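Rbsd/fucu transport protein family protein (Streptococcus pneumoniae, PDB 4A34) binds L-fucose and, as a fucose mutarotase of the RbsD/FucU family, probably interconverts the alpha and beta anomers of the sugar. Local coordinates at residues Ile26-Ala31 and Pro51-Ser56; Pro11-Thr16 and Asp55-Leu60. All coordinates share one frame; numbering follows the deposited sequence.

Contact 1: residues Ile26-Ala31 and Pro51-Ser56. With FUL (beta-L-fucopyranose), chain B.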
loop_
_atom_site.group_PDB
_atom_site.type_symbol
_atom_site.label_atom_id
_atom_site.label_comp_id
_atom_site.label_asym_id
_atom_site.label_seq_id
_atom_site.Cartn_x
_atom_site.Cartn_y
_atom_site.Cartn_z
ATOM N N ILE I 26 -3.635 21.181 16.607
ATOM C CA ILE I 26 -3.793 21.315 15.162
ATOM C C ILE I 26 -3.322 22.687 14.715
ATOM O O ILE I 26 -3.641 23.690 15.347
ATOM C CB ILE I 26 -5.258 21.058 14.682
ATOM C CG1 ILE I 26 -5.353 21.242 13.156
ATOM C CG2 ILE I 26 -6.247 21.934 15.451
ATOM C CD1 ILE I 26 -6.672 20.928 12.557
ATOM N N VAL I 27 -2.573 22.712 13.617
ATOM C CA VAL I 27 -1.967 23.935 13.115
ATOM C C VAL I 27 -2.736 24.465 11.923
ATOM O O VAL I 27 -2.972 23.747 10.949
ATOM C CB VAL I 27 -0.490 23.723 12.715
ATOM C CG1 VAL I 27 0.135 25.027 12.269
ATOM C CG2 VAL I 27 0.309 23.141 13.875
ATOM N N LEU I 28 -3.132 25.729 12.006
ATOM C CA LEU I 28 -3.738 26.397 10.876
ATOM C C LEU I 28 -2.606 27.153 10.206
ATOM O O LEU I 28 -2.183 28.212 10.672
ATOM C CB LEU I 28 -4.881 27.318 11.327
ATOM C CG LEU I 28 -5.935 26.707 12.276
ATOM C CD1 LEU I 28 -6.993 27.722 12.720
ATOM C CD2 LEU I 28 -6.622 25.490 11.665
ATOM N N ALA I 29 -2.082 26.579 9.130
ATOM C CA ALA I 29 -0.895 27.120 8.488
ATOM C C ALA I 29 -1.241 28.094 7.369
ATOM O O ALA I 29 -2.188 27.866 6.614
ATOM C CB ALA I 29 -0.037 25.994 7.961
ATOM N N ASP I 30 -0.467 29.170 7.253
ATOM C CA ASP I 30 -0.687 30.132 6.181
ATOM C C ASP I 30 0.020 29.709 4.895
ATOM O O ASP I 30 0.853 28.807 4.907
ATOM C CB ASP I 30 -0.324 31.566 6.611
ATOM C CG ASP I 30 1.182 31.786 6.839
ATOM O OD1 ASP I 30 2.035 31.223 6.108
ATOM O OD2 ASP I 30 1.507 32.574 7.753
ATOM N N ALA I 31 -0.304 30.384 3.794
ATOM C CA ALA I 31 0.135 29.977 2.459
ATOM C C ALA I 31 1.639 29.820 2.324
ATOM O O ALA I 31 2.105 28.994 1.550
ATOM C CB ALA I 31 -0.383 30.950 1.416
ATOM N N PRO I 51 -9.017 33.370 9.376
ATOM C CA PRO I 51 -10.076 33.852 10.284
ATOM C C PRO I 51 -11.420 33.153 10.077
ATOM O O PRO I 51 -12.091 32.818 11.055
ATOM C CB PRO I 51 -10.189 35.364 9.973
ATOM C CG PRO I 51 -9.271 35.640 8.831
ATOM C CD PRO I 51 -8.305 34.489 8.724
ATOM N N GLU I 52 -11.792 32.926 8.817
ATOM C CA GLU I 52 -12.987 32.140 8.485
ATOM C C GLU I 52 -12.899 30.741 9.098
ATOM O O GLU I 52 -13.820 30.293 9.783
ATOM C CB GLU I 52 -13.182 32.029 6.966
ATOM C CG GLU I 52 -13.600 33.317 6.260
ATOM C CD GLU I 52 -12.425 34.051 5.628
ATOM O OE1 GLU I 52 -11.571 34.589 6.376
ATOM O OE2 GLU I 52 -12.369 34.103 4.379
ATOM N N LEU I 53 -11.778 30.066 8.863
ATOM C CA LEU I 53 -11.568 28.718 9.379
ATOM C C LEU I 53 -11.490 28.663 10.913
ATOM O O LEU I 53 -11.947 27.690 11.524
ATOM C CB LEU I 53 -10.308 28.102 8.752
ATOM C CG LEU I 53 -10.134 26.588 8.866
ATOM C CD1 LEU I 53 -11.331 25.884 8.281
ATOM C CD2 LEU I 53 -8.868 26.147 8.154
ATOM N N LEU I 54 -10.919 29.709 11.518
ATOM C CA LEU I 54 -10.743 29.784 12.974
ATOM C C LEU I 54 -12.086 29.865 13.711
ATOM O O LEU I 54 -12.274 29.251 14.763
ATOM C CB LEU I 54 -9.850 30.978 13.347
ATOM C CG LEU I 54 -9.615 31.300 14.830
ATOM C CD1 LEU I 54 -8.935 30.133 15.566
ATOM C CD2 LEU I 54 -8.805 32.571 14.971
ATOM N N ASP I 55 -13.013 30.630 13.137
ATOM C CA ASP I 55 -14.352 30.777 13.673
ATOM C C ASP I 55 -15.095 29.430 13.686
ATOM O O ASP I 55 -15.732 29.062 14.686
ATOM C CB ASP I 55 -15.108 31.808 12.832
ATOM C CG ASP I 55 -16.377 32.299 13.505
ATOM O OD1 ASP I 55 -16.325 32.668 14.706
ATOM O OD2 ASP I 55 -17.427 32.324 12.824
ATOM N N SER I 56 -14.993 28.695 12.578
ATOM C CA SER I 56 -15.680 27.414 12.421
ATOM C C SER I 56 -15.120 26.358 13.361
ATOM O O SER I 56 -15.865 25.578 13.948
ATOM C CB SER I 56 -15.579 26.925 10.974
ATOM O OG SER I 56 -16.168 27.846 10.075
HETATM C C1 FUL B . 7.072 31.483 7.628
HETATM C C2 FUL B . 5.621 31.764 7.218
HETATM O O2 FUL B . 4.722 30.819 7.752
HETATM C C3 FUL B . 5.253 33.146 7.753
HETATM O O3 FUL B . 3.959 33.515 7.360
HETATM C C4 FUL B . 6.244 34.181 7.250
HETATM O O4 FUL B . 6.171 34.212 5.850
HETATM C C5 FUL B . 7.647 33.759 7.666
HETATM C C6 FUL B . 8.680 34.809 7.276
HETATM O O5 FUL B . 7.914 32.488 7.083
HETATM O O1 FUL B . 7.508 30.219 7.196
#

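Contact 2: residues Pro11-Thr16 and Asp55-Leu60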
loop_
_atom_site.group_PDB
_atom_site.type_symbol
_atom_site.label_atom_id
_atom_site.label_comp_id
_atom_site.label_asym_id
_atom_site.label_seq_id
_atom_site.Cartn_x
_atom_site.Cartn_y
_atom_site.Cartn_z
ATOM N N PRO I 11 -14.414 17.746 4.215
ATOM C CA PRO I 11 -14.699 16.385 4.687
ATOM C C PRO I 11 -13.577 15.726 5.510
ATOM O O PRO I 11 -13.864 15.094 6.524
ATOM C CB PRO I 11 -14.939 15.622 3.385
ATOM C CG PRO I 11 -15.507 16.655 2.471
ATOM C CD PRO I 11 -14.782 17.916 2.797
ATOM N N ASP I 12 -12.320 15.864 5.083
ATOM C CA ASP I 12 -11.215 15.272 5.836
ATOM C C ASP I 12 -10.910 16.048 7.116
ATOM O O ASP I 12 -10.740 15.441 8.179
ATOM C CB ASP I 12 -9.954 15.080 4.990
ATOM C CG ASP I 12 -9.023 13.999 5.564
ATOM O OD1 ASP I 12 -9.529 12.981 6.109
ATOM O OD2 ASP I 12 -7.784 14.168 5.473
ATOM N N LEU I 13 -10.882 17.380 7.030
ATOM C CA LEU I 13 -10.710 18.214 8.229
ATOM C C LEU I 13 -11.710 17.861 9.343
ATOM O O LEU I 13 -11.324 17.757 10.505
ATOM C CB LEU I 13 -10.755 19.721 7.904
ATOM C CG LEU I 13 -10.766 20.672 9.115
ATOM C CD1 LEU I 13 -9.487 20.558 9.937
ATOM C CD2 LEU I 13 -11.006 22.119 8.711
ATOM N N LEU I 14 -12.976 17.664 8.986
ATOM C CA LEU I 14 -13.997 17.332 9.985
ATOM C C LEU I 14 -13.711 15.984 10.645
ATOM O O LEU I 14 -13.802 15.859 11.859
ATOM C CB LEU I 14 -15.406 17.361 9.378
ATOM C CG LEU I 14 -16.616 17.502 10.317
ATOM C CD1 LEU I 14 -16.313 18.260 11.603
ATOM C CD2 LEU I 14 -17.749 18.191 9.584
ATOM N N LYS I 15 -13.344 14.993 9.840
ATOM C CA LYS I 15 -12.908 13.704 10.359
ATOM C C LYS I 15 -11.800 13.900 11.392
ATOM O O LYS I 15 -11.879 13.372 12.514
ATOM C CB LYS I 15 -12.410 12.803 9.221
ATOM C CG LYS I 15 -12.043 11.405 9.657
ATOM C CD LYS I 15 -11.578 10.571 8.476
ATOM C CE LYS I 15 -11.125 9.176 8.901
ATOM N NZ LYS I 15 -9.810 9.151 9.575
ATOM N N THR I 16 -10.774 14.664 11.023
ATOM C CA THR I 16 -9.620 14.814 11.898
ATOM C C THR I 16 -9.924 15.660 13.139
ATOM O O THR I 16 -9.441 15.352 14.221
ATOM C CB THR I 16 -8.316 15.194 11.121
ATOM O OG1 THR I 16 -7.520 16.131 11.862
ATOM C CG2 THR I 16 -8.643 15.756 9.798
ATOM N N ASP I 55 -13.013 30.630 13.137
ATOM C CA ASP I 55 -14.352 30.777 13.673
ATOM C C ASP I 55 -15.095 29.430 13.686
ATOM O O ASP I 55 -15.732 29.062 14.686
ATOM C CB ASP I 55 -15.108 31.808 12.832
ATOM C CG ASP I 55 -16.377 32.299 13.505
ATOM O OD1 ASP I 55 -16.325 32.668 14.706
ATOM O OD2 ASP I 55 -17.427 32.324 12.824
ATOM N N SER I 56 -14.993 28.695 12.578
ATOM C CA SER I 56 -15.680 27.414 12.421
ATOM C C SER I 56 -15.120 26.358 13.361
ATOM O O SER I 56 -15.865 25.578 13.948
ATOM C CB SER I 56 -15.579 26.925 10.974
ATOM O OG SER I 56 -16.168 27.846 10.075
ATOM N N ILE I 57 -13.799 26.346 13.497
ATOM C CA ILE I 57 -13.116 25.391 14.363
ATOM C C ILE I 57 -13.417 25.690 15.830
ATOM O O ILE I 57 -13.709 24.770 16.596
ATOM C CB ILE I 57 -11.584 25.330 14.058
ATOM C CG1 ILE I 57 -11.364 24.736 12.662
ATOM C CG2 ILE I 57 -10.848 24.518 15.108
ATOM C CD1 ILE I 57 -9.929 24.597 12.236
ATOM N N LEU I 58 -13.375 26.967 16.211
ATOM C CA LEU I 58 -13.694 27.372 17.595
ATOM C C LEU I 58 -15.145 27.047 17.974
ATOM O O LEU I 58 -15.442 26.703 19.128
ATOM C CB LEU I 58 -13.386 28.857 17.830
ATOM C CG LEU I 58 -11.914 29.273 17.844
ATOM C CD1 LEU I 58 -11.800 30.768 17.971
ATOM C CD2 LEU I 58 -11.124 28.590 18.952
ATOM N N TYR I 59 -16.033 27.133 16.985
ATOM C CA TYR I 59 -17.438 26.747 17.137
ATOM C C TYR I 59 -17.616 25.280 17.541
ATOM O O TYR I 59 -18.472 24.961 18.372
ATOM C CB TYR I 59 -18.186 27.024 15.827
ATOM C CG TYR I 59 -19.667 26.741 15.865
ATOM C CD1 TYR I 59 -20.513 27.461 16.716
ATOM C CD2 TYR I 59 -20.235 25.768 15.033
ATOM C CE1 TYR I 59 -21.885 27.215 16.744
ATOM C CE2 TYR I 59 -21.611 25.509 15.055
ATOM C CZ TYR I 59 -22.426 26.240 15.913
ATOM O OH TYR I 59 -23.779 26.000 15.957
ATOM N N LEU I 60 -16.805 24.395 16.960
ATOM C CA LEU I 60 -16.963 22.954 17.158
ATOM C C LEU I 60 -16.022 22.356 18.197
ATOM O O LEU I 60 -16.368 21.373 18.854
ATOM C CB LEU I 60 -16.792 22.210 15.836
ATOM C CG LEU I 60 -17.716 22.495 14.645
ATOM C CD1 LEU I 60 -17.344 21.593 13.481
ATOM C CD2 LEU I 60 -19.184 22.328 14.983
#

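Contact 1: residues Ile26-Ala31 and Pro51-Ser56
Leu28 joins strand 25-29 to helix 50-60, sending its two methyl branches to two successive leucines of the helix. Its side chain is aimed at the helix; CD2 lies 4.2 Å from CD2 of Leu53, while CD1 is 4.2 Å from CD1 of Leu54, so the branch point of Leu28 serves as a fork against consecutive residues. CG stands opposite the carbonyl carbon (chi1 -50°), and a chi2 of 177° spreads the two methyls toward Leu53 and Leu54. All three leucines are buried and no hydrogen bond crosses between strand and helix: this is apolar packing of a helix on one face of a mixed beta-sheet, in an alpha/beta fold. The strand itself is held between 120-124, which runs parallel to it, and 133-136, which runs antiparallel. Beyond the strand, the chain turns polar at Asp30, whose carboxylate grips beta-L-fucopyranose in a two-pronged fashion. The sugar O3 donates to OD2 of Asp30 at 2.7 Å, and O2 donates to OD1 of Asp30 in a longer bond of 3.2 Å. A chi1 of 68° turns the carboxylate to these two hydroxyls. OD2 also accepts a bond from the backbone N of Ala131, which helps fix the rotation of the carboxylate, and OD1 has a weak one from Asn32 N. His22 of a second subunit bonds to the same sugar.

Contact 2: residues Pro11-Thr16 and Asp55-Leu60
Leu14 and Leu60 meet through their CD1 methyls, 4.0 Å apart, where helix 11-19 passes the last turn of helix 50-60. The two side chains cross at about a right angle. Leu60 points at helix 11-19, with CG opposite its own carbonyl carbon (chi1 -60°). Leu14 leaves its backbone less directly; CG lies opposite the backbone N (chi1 -160°), and a chi2 of 29°, well off a staggered value, sets the CD1 methyl that meets CD1 of Leu60. One residue earlier, Leu13 faces helix 50-60 and places CD2 4.4 Å from CD1 of Ile57, a looser touch made by the far end of the isoleucine chain. The nearest backbones, those of Leu14 and Ile57, remain 9.2 Å apart between CA atoms, so side-chain ends alone bridge the helices. Other groups extend the apolar cluster: Ile43 of strand 42-45 and Ile26 of strand 25-29 pack on Leu13. On the Leu14-Leu60 side a third subunit contributes Leu2 against Leu14 and Ile5 against Leu60, taking this helix pair into the subunit interface. With four buried aliphatic side chains and no hydrogen bond between the two segments, the contact depends on dispersion and on exclusion of water.

In the fold
Contacts 1 and 2 lie with their centres about 10 Å apart and share helix 50-60, including Asp55 and Ser56. Contact 1, whose centre lies about 5 Å from the centre of the chain, uses the earlier part of that helix, and contact 2 its final turns. In sequence, helix 11-19 comes first, strand 25-29 follows it, and helix 50-60 receives both. The two contacts form one continuous apolar layer: Leu28 CD2 lies 3.5 Å from Ile57 CD1, and Leu53 CD1 lies 3.8 Å from Leu13 CD2. This core thus joins both helices to the strand leading to the fucose pocket, while the Leu14-Leu60 side of contact 2 packs against another subunit of the ten-chain assembly.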